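Local coordinates for putative uncharacterized protein (Ustilago maydis, PDB 4GNX) that binds single-stranded DNA as a subunit of replication protein A, through domains of the OB-fold type, at residues C[51-64]-C[91-105]. Numbering follows the deposited sequence.
With nucleotides of chain G.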
loop_
_atom_site.group_PDB
_atom_site.type_symbol
_atom_site.label_atom_id
_atom_site.label_comp_id
_atom_site.label_asym_id
_atom_site.label_seq_id
_atom_site.Cartn_x
_atom_site.Cartn_y
_atom_site.Cartn_z
ATOM N N GLU C 51 16.762 -14.617 -14.492
ATOM C CA GLU C 51 15.874 -15.524 -13.794
ATOM C C GLU C 51 14.551 -15.726 -14.532
ATOM O O GLU C 51 14.102 -14.847 -15.274
ATOM C CB GLU C 51 15.620 -15.024 -12.374
ATOM C CG GLU C 51 16.852 -15.074 -11.478
ATOM C CD GLU C 51 16.652 -14.404 -10.119
ATOM O OE1 GLU C 51 16.823 -13.160 -10.034
ATOM O OE2 GLU C 51 16.346 -15.122 -9.129
ATOM N N ILE C 52 13.932 -16.889 -14.342
ATOM C CA ILE C 52 12.590 -17.099 -14.856
ATOM C C ILE C 52 11.841 -18.097 -13.991
ATOM O O ILE C 52 12.446 -19.015 -13.421
ATOM C CB ILE C 52 12.581 -17.537 -16.347
ATOM C CG1 ILE C 52 11.151 -17.549 -16.897
ATOM C CG2 ILE C 52 13.231 -18.903 -16.527
ATOM C CD1 ILE C 52 11.012 -17.133 -18.343
ATOM N N LYS C 53 10.525 -17.890 -13.911
ATOM C CA LYS C 53 9.618 -18.820 -13.265
ATOM C C LYS C 53 9.087 -19.873 -14.232
ATOM O O LYS C 53 8.678 -19.566 -15.362
ATOM C CB LYS C 53 8.439 -18.064 -12.690
ATOM C CG LYS C 53 7.564 -18.918 -11.810
ATOM C CD LYS C 53 6.379 -18.136 -11.274
ATOM C CE LYS C 53 5.460 -19.067 -10.504
ATOM N NZ LYS C 53 4.494 -18.334 -9.653
ATOM N N ALA C 54 9.066 -21.117 -13.769
ATOM C CA ALA C 54 8.404 -22.174 -14.496
ATOM C C ALA C 54 7.361 -22.876 -13.616
ATOM O O ALA C 54 7.572 -23.060 -12.413
ATOM C CB ALA C 54 9.431 -23.147 -14.992
ATOM N N THR C 55 6.244 -23.269 -14.220
ATOM C CA THR C 55 5.148 -23.883 -13.482
ATOM C C THR C 55 4.659 -25.147 -14.179
ATOM O O THR C 55 4.577 -25.218 -15.415
ATOM C CB THR C 55 3.943 -22.926 -13.384
ATOM O OG1 THR C 55 4.333 -21.718 -12.723
ATOM C CG2 THR C 55 2.795 -23.567 -12.625
ATOM N N GLY C 56 4.306 -26.141 -13.376
ATOM C CA GLY C 56 3.693 -27.330 -13.912
ATOM C C GLY C 56 2.308 -27.486 -13.346
ATOM O O GLY C 56 2.112 -27.262 -12.149
ATOM N N PHE C 57 1.359 -27.867 -14.204
ATOM C CA PHE C 57 -0.014 -28.120 -13.804
ATOM C C PHE C 57 -0.384 -29.601 -13.915
ATOM O O PHE C 57 0.136 -30.322 -14.770
ATOM C CB PHE C 57 -0.962 -27.305 -14.662
ATOM C CG PHE C 57 -0.932 -25.832 -14.389
ATOM C CD1 PHE C 57 -1.751 -25.272 -13.409
ATOM C CD2 PHE C 57 -0.116 -24.988 -15.138
ATOM C CE1 PHE C 57 -1.746 -23.906 -13.164
ATOM C CE2 PHE C 57 -0.105 -23.620 -14.894
ATOM C CZ PHE C 57 -0.926 -23.080 -13.908
ATOM N N ASN C 58 -1.288 -30.035 -13.035
ATOM C CA ASN C 58 -1.809 -31.405 -12.992
ATOM C C ASN C 58 -0.808 -32.528 -13.292
ATOM O O ASN C 58 0.001 -32.875 -12.430
ATOM C CB ASN C 58 -3.068 -31.495 -13.845
ATOM C CG ASN C 58 -4.005 -30.334 -13.581
ATOM O OD1 ASN C 58 -4.273 -29.980 -12.425
ATOM N ND2 ASN C 58 -4.482 -29.710 -14.651
ATOM N N ASP C 59 -0.845 -33.081 -14.500
ATOM C CA ASP C 59 0.048 -34.192 -14.845
ATOM C C ASP C 59 1.553 -33.841 -14.864
ATOM O O ASP C 59 2.412 -34.682 -14.562
ATOM C CB ASP C 59 -0.422 -34.876 -16.132
ATOM C CG ASP C 59 -1.732 -35.641 -15.934
ATOM O OD1 ASP C 59 -2.043 -36.550 -16.740
ATOM O OD2 ASP C 59 -2.453 -35.340 -14.955
ATOM N N ALA C 60 1.862 -32.591 -15.180
ATOM C CA ALA C 60 3.241 -32.116 -15.132
ATOM C C ALA C 60 3.869 -32.209 -13.725
ATOM O O ALA C 60 5.095 -32.333 -13.600
ATOM C CB ALA C 60 3.325 -30.696 -15.666
ATOM N N VAL C 61 3.032 -32.148 -12.684
ATOM C CA VAL C 61 3.514 -32.265 -11.310
ATOM C C VAL C 61 4.056 -33.666 -11.080
ATOM O O VAL C 61 5.157 -33.839 -10.548
ATOM C CB VAL C 61 2.413 -32.011 -10.262
ATOM C CG1 VAL C 61 2.983 -32.127 -8.856
ATOM C CG2 VAL C 61 1.786 -30.647 -10.461
ATOM N N ASP C 62 3.273 -34.660 -11.486
ATOM C CA ASP C 62 3.658 -36.049 -11.326
ATOM C C ASP C 62 4.962 -36.313 -12.046
ATOM O O ASP C 62 5.844 -37.003 -11.532
ATOM C CB ASP C 62 2.566 -36.945 -11.891
ATOM C CG ASP C 62 1.208 -36.694 -11.247
ATOM O OD1 ASP C 62 1.056 -36.937 -10.026
ATOM O OD2 ASP C 62 0.283 -36.278 -11.978
ATOM N N ARG C 63 5.081 -35.730 -13.229
ATOM C CA ARG C 63 6.230 -35.947 -14.070
ATOM C C ARG C 63 7.492 -35.244 -13.573
ATOM O O ARG C 63 8.576 -35.822 -13.613
ATOM C CB ARG C 63 5.905 -35.542 -15.507
ATOM C CG ARG C 63 4.877 -36.447 -16.155
ATOM C CD ARG C 63 4.597 -36.105 -17.606
ATOM N NE ARG C 63 5.786 -36.161 -18.455
ATOM C CZ ARG C 63 6.190 -35.171 -19.255
ATOM N NH1 ARG C 63 5.491 -34.040 -19.337
ATOM N NH2 ARG C 63 7.289 -35.315 -19.994
ATOM N N PHE C 64 7.364 -34.012 -13.090
ATOM C CA PHE C 64 8.558 -33.211 -12.823
ATOM C C PHE C 64 8.828 -32.789 -11.386
ATOM O O PHE C 64 9.974 -32.461 -11.054
ATOM C CB PHE C 64 8.589 -32.002 -13.746
ATOM C CG PHE C 64 8.442 -32.361 -15.192
ATOM C CD1 PHE C 64 9.340 -33.234 -15.803
ATOM C CD2 PHE C 64 7.405 -31.846 -15.946
ATOM C CE1 PHE C 64 9.204 -33.575 -17.141
ATOM C CE2 PHE C 64 7.274 -32.178 -17.284
ATOM C CZ PHE C 64 8.171 -33.043 -17.880
ATOM N N LEU C 91 9.804 -12.253 -9.144
ATOM C CA LEU C 91 10.615 -11.875 -10.301
ATOM C C LEU C 91 10.033 -10.731 -11.152
ATOM O O LEU C 91 8.823 -10.530 -11.185
ATOM C CB LEU C 91 10.837 -13.106 -11.181
ATOM C CG LEU C 91 11.406 -14.377 -10.521
ATOM C CD1 LEU C 91 11.628 -15.520 -11.520
ATOM C CD2 LEU C 91 12.689 -14.074 -9.752
ATOM N N GLN C 92 10.897 -9.990 -11.843
ATOM C CA GLN C 92 10.438 -8.892 -12.731
ATOM C C GLN C 92 10.155 -9.329 -14.172
ATOM O O GLN C 92 9.619 -8.560 -14.952
ATOM C CB GLN C 92 11.457 -7.741 -12.779
ATOM C CG GLN C 92 11.749 -7.072 -11.455
ATOM C CD GLN C 92 10.629 -6.168 -11.002
ATOM O OE1 GLN C 92 9.486 -6.609 -10.850
ATOM N NE2 GLN C 92 10.952 -4.897 -10.765
ATOM N N ASN C 93 10.523 -10.554 -14.526
ATOM C CA ASN C 93 10.421 -11.018 -15.903
ATOM C C ASN C 93 9.043 -10.857 -16.503
ATOM O O ASN C 93 8.038 -11.219 -15.918
ATOM C CB ASN C 93 10.866 -12.473 -16.012
ATOM C CG ASN C 93 11.312 -12.854 -17.412
ATOM O OD1 ASN C 93 10.853 -12.294 -18.431
ATOM N ND2 ASN C 93 12.205 -13.845 -17.477
ATOM N N GLU C 94 9.032 -10.290 -17.695
ATOM C CA GLU C 94 7.873 -10.210 -18.576
ATOM C C GLU C 94 7.282 -11.591 -18.923
ATOM O O GLU C 94 6.065 -11.744 -19.060
ATOM C CB GLU C 94 8.345 -9.518 -19.849
ATOM C CG GLU C 94 7.275 -9.139 -20.852
ATOM C CD GLU C 94 7.862 -8.837 -22.222
ATOM O OE1 GLU C 94 7.185 -8.137 -23.010
ATOM O OE2 GLU C 94 8.996 -9.303 -22.507
ATOM N N TYR C 95 8.137 -12.598 -19.081
ATOM C CA TYR C 95 7.644 -13.943 -19.380
ATOM C C TYR C 95 7.796 -14.948 -18.225
ATOM O O TYR C 95 8.506 -14.688 -17.246
ATOM C CB TYR C 95 8.313 -14.480 -20.650
ATOM C CG TYR C 95 8.132 -13.590 -21.868
ATOM C CD1 TYR C 95 6.864 -13.200 -22.278
ATOM C CD2 TYR C 95 9.232 -13.153 -22.614
ATOM C CE1 TYR C 95 6.688 -12.391 -23.375
ATOM C CE2 TYR C 95 9.070 -12.346 -23.723
ATOM C CZ TYR C 95 7.796 -11.967 -24.098
ATOM O OH TYR C 95 7.622 -11.162 -25.202
ATOM N N GLU C 96 7.072 -16.065 -18.333
ATOM C CA GLU C 96 7.357 -17.281 -17.564
ATOM C C GLU C 96 7.165 -18.559 -18.396
ATOM O O GLU C 96 6.687 -18.498 -19.538
ATOM C CB GLU C 96 6.625 -17.334 -16.207
ATOM C CG GLU C 96 5.140 -17.022 -16.203
ATOM C CD GLU C 96 4.624 -16.558 -14.830
ATOM O OE1 GLU C 96 3.432 -16.822 -14.537
ATOM O OE2 GLU C 96 5.376 -15.906 -14.046
ATOM N N ILE C 97 7.573 -19.699 -17.837
ATOM C CA ILE C 97 7.496 -20.974 -18.539
ATOM C C ILE C 97 6.432 -21.892 -17.963
ATOM O O ILE C 97 6.303 -22.011 -16.747
ATOM C CB ILE C 97 8.822 -21.708 -18.452
ATOM C CG1 ILE C 97 9.895 -20.972 -19.255
ATOM C CG2 ILE C 97 8.661 -23.157 -18.899
ATOM C CD1 ILE C 97 11.302 -21.406 -18.894
ATOM N N THR C 98 5.674 -22.547 -18.832
ATOM C CA THR C 98 4.744 -23.583 -18.383
ATOM C C THR C 98 5.149 -24.925 -18.981
ATOM O O THR C 98 5.329 -25.053 -20.189
ATOM C CB THR C 98 3.274 -23.292 -18.757
ATOM O OG1 THR C 98 3.017 -21.891 -18.675
ATOM C CG2 THR C 98 2.331 -24.001 -17.814
ATOM N N PHE C 99 5.300 -25.921 -18.119
ATOM C CA PHE C 99 5.634 -27.252 -18.558
ATOM C C PHE C 99 4.428 -27.905 -19.213
ATOM O O PHE C 99 3.355 -28.028 -18.612
ATOM C CB PHE C 99 6.105 -28.104 -17.388
ATOM C CG PHE C 99 7.311 -27.566 -16.688
ATOM C CD1 PHE C 99 8.332 -26.931 -17.398
ATOM C CD2 PHE C 99 7.455 -27.740 -15.312
ATOM C CE1 PHE C 99 9.462 -26.449 -16.745
ATOM C CE2 PHE C 99 8.579 -27.261 -14.653
ATOM C CZ PHE C 99 9.587 -26.618 -15.373
ATOM N N GLU C 100 4.627 -28.303 -20.462
ATOM C CA GLU C 100 3.675 -29.126 -21.194
ATOM C C GLU C 100 4.141 -30.592 -21.158
ATOM O O GLU C 100 5.220 -30.898 -20.639
ATOM C CB GLU C 100 3.508 -28.604 -22.632
ATOM C CG GLU C 100 4.822 -28.294 -23.348
ATOM C CD GLU C 100 4.644 -27.632 -24.712
ATOM O OE1 GLU C 100 3.551 -27.758 -25.321
ATOM O OE2 GLU C 100 5.612 -26.987 -25.184
ATOM N N ASN C 101 3.329 -31.495 -21.695
ATOM C CA ASN C 101 3.689 -32.907 -21.696
ATOM C C ASN C 101 4.911 -33.268 -22.541
ATOM O O ASN C 101 5.621 -34.215 -22.221
ATOM C CB ASN C 101 2.488 -33.785 -22.032
ATOM C CG ASN C 101 1.612 -34.041 -20.824
ATOM O OD1 ASN C 101 0.470 -34.471 -20.957
ATOM N ND2 ASN C 101 2.148 -33.773 -19.629
ATOM N N SER C 102 5.171 -32.491 -23.588
ATOM C CA SER C 102 6.364 -32.684 -24.413
ATOM C C SER C 102 7.680 -32.248 -23.730
ATOM O O SER C 102 8.762 -32.382 -24.313
ATOM C CB SER C 102 6.207 -31.922 -25.731
ATOM O OG SER C 102 6.749 -30.613 -25.628
ATOM N N THR C 103 7.585 -31.719 -22.513
ATOM C CA THR C 103 8.725 -31.072 -21.871
ATOM C C THR C 103 9.823 -32.063 -21.463
ATOM O O THR C 103 9.563 -33.073 -20.807
ATOM C CB THR C 103 8.279 -30.175 -20.690
ATOM O OG1 THR C 103 7.567 -29.046 -21.200
ATOM C CG2 THR C 103 9.468 -29.651 -19.894
ATOM N N GLU C 104 11.047 -31.748 -21.882
ATOM C CA GLU C 104 12.238 -32.531 -21.588
ATOM C C GLU C 104 13.044 -31.867 -20.479
ATOM O O GLU C 104 13.461 -30.708 -20.609
ATOM C CB GLU C 104 13.121 -32.631 -22.838
ATOM C CG GLU C 104 12.659 -33.620 -23.902
ATOM C CD GLU C 104 13.413 -34.951 -23.863
ATOM O OE1 GLU C 104 14.027 -35.294 -22.821
ATOM O OE2 GLU C 104 13.393 -35.669 -24.889
ATOM N N ILE C 105 13.258 -32.611 -19.395
ATOM C CA ILE C 105 14.166 -32.213 -18.321
ATOM C C ILE C 105 15.181 -33.333 -18.066
ATOM O O ILE C 105 14.813 -34.491 -17.812
ATOM C CB ILE C 105 13.419 -31.872 -17.018
ATOM C CG1 ILE C 105 12.441 -30.720 -17.254
ATOM C CG2 ILE C 105 14.408 -31.534 -15.909
ATOM C CD1 ILE C 105 11.498 -30.459 -16.101
ATOM P P DT G 2 -6.472 -18.903 -17.844
ATOM O OP1 DT G 2 -7.631 -17.980 -17.947
ATOM O OP2 DT G 2 -5.128 -18.353 -17.521
ATOM O "O5'" DT G 2 -6.868 -20.009 -16.765
ATOM C "C5'" DT G 2 -5.918 -20.473 -15.785
ATOM C "C4'" DT G 2 -6.595 -21.395 -14.799
ATOM O "O4'" DT G 2 -6.619 -22.746 -15.316
ATOM C "C3'" DT G 2 -5.912 -21.476 -13.437
ATOM O "O3'" DT G 2 -6.898 -21.608 -12.414
ATOM C "C2'" DT G 2 -5.042 -22.714 -13.547
ATOM C "C1'" DT G 2 -5.781 -23.599 -14.543
ATOM N N1 DT G 2 -4.891 -24.325 -15.473
ATOM C C2 DT G 2 -5.011 -25.694 -15.564
ATOM O O2 DT G 2 -5.822 -26.337 -14.916
ATOM N N3 DT G 2 -4.140 -26.287 -16.447
ATOM C C4 DT G 2 -3.183 -25.662 -17.225
ATOM O O4 DT G 2 -2.475 -26.328 -17.976
ATOM C C5 DT G 2 -3.111 -24.223 -17.075
ATOM C C7 DT G 2 -2.108 -23.458 -17.879
ATOM C C6 DT G 2 -3.954 -23.638 -16.214
#
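With CG anti to the carbonyl carbon (chi1 -71°), the ring of Phe-57 lies beside its own backbone N and presents its CD2 edge to Thr-98 CG2, while one face lies against the base of DT2 of chain G; Asn-93 CG, anti to its backbone N (chi1 -157°), carries ND2 to Glu-51 O. The contact joins strands 51-57 and 95-99 as parallel neighbours in an OB-fold, with DNA bases packed on Lys-53 and Phe-57. Thymine C5 sits over the centre of the Phe-57 ring, a base-on-aromatic packing characteristic of single-stranded DNA recognition by OB-folds. Three backbone bonds fix the register: Ile-97 N to Lys-53 O (2.7 Å), Thr-55 N to Ile-97 O and Phe-99 N to Thr-55 O. Lys-53 and Glu-96 run side by side, but Lys-53 NZ bonds to Phe-88 O and Glu-96 OE1 to Lys-85 N. On the other face, Ala-54 CB touches Phe-99 CZ at 3.5 Å, beside Ile-97. At the start of strand 51-57, Asn-93 ND2 donates to Glu-51 O (3.1 Å), while its OD1 accepts from Tyr-95 N in an Asx turn. Arg-63, bent at chi3, donates from NH2 to Thr-103 O (3.3 Å). Phe-64 packs obliquely against Phe-99, and Ile-105 CD1 lies over the Phe-64 ring, 3.9 Å from its centroid, in a CH-pi contact.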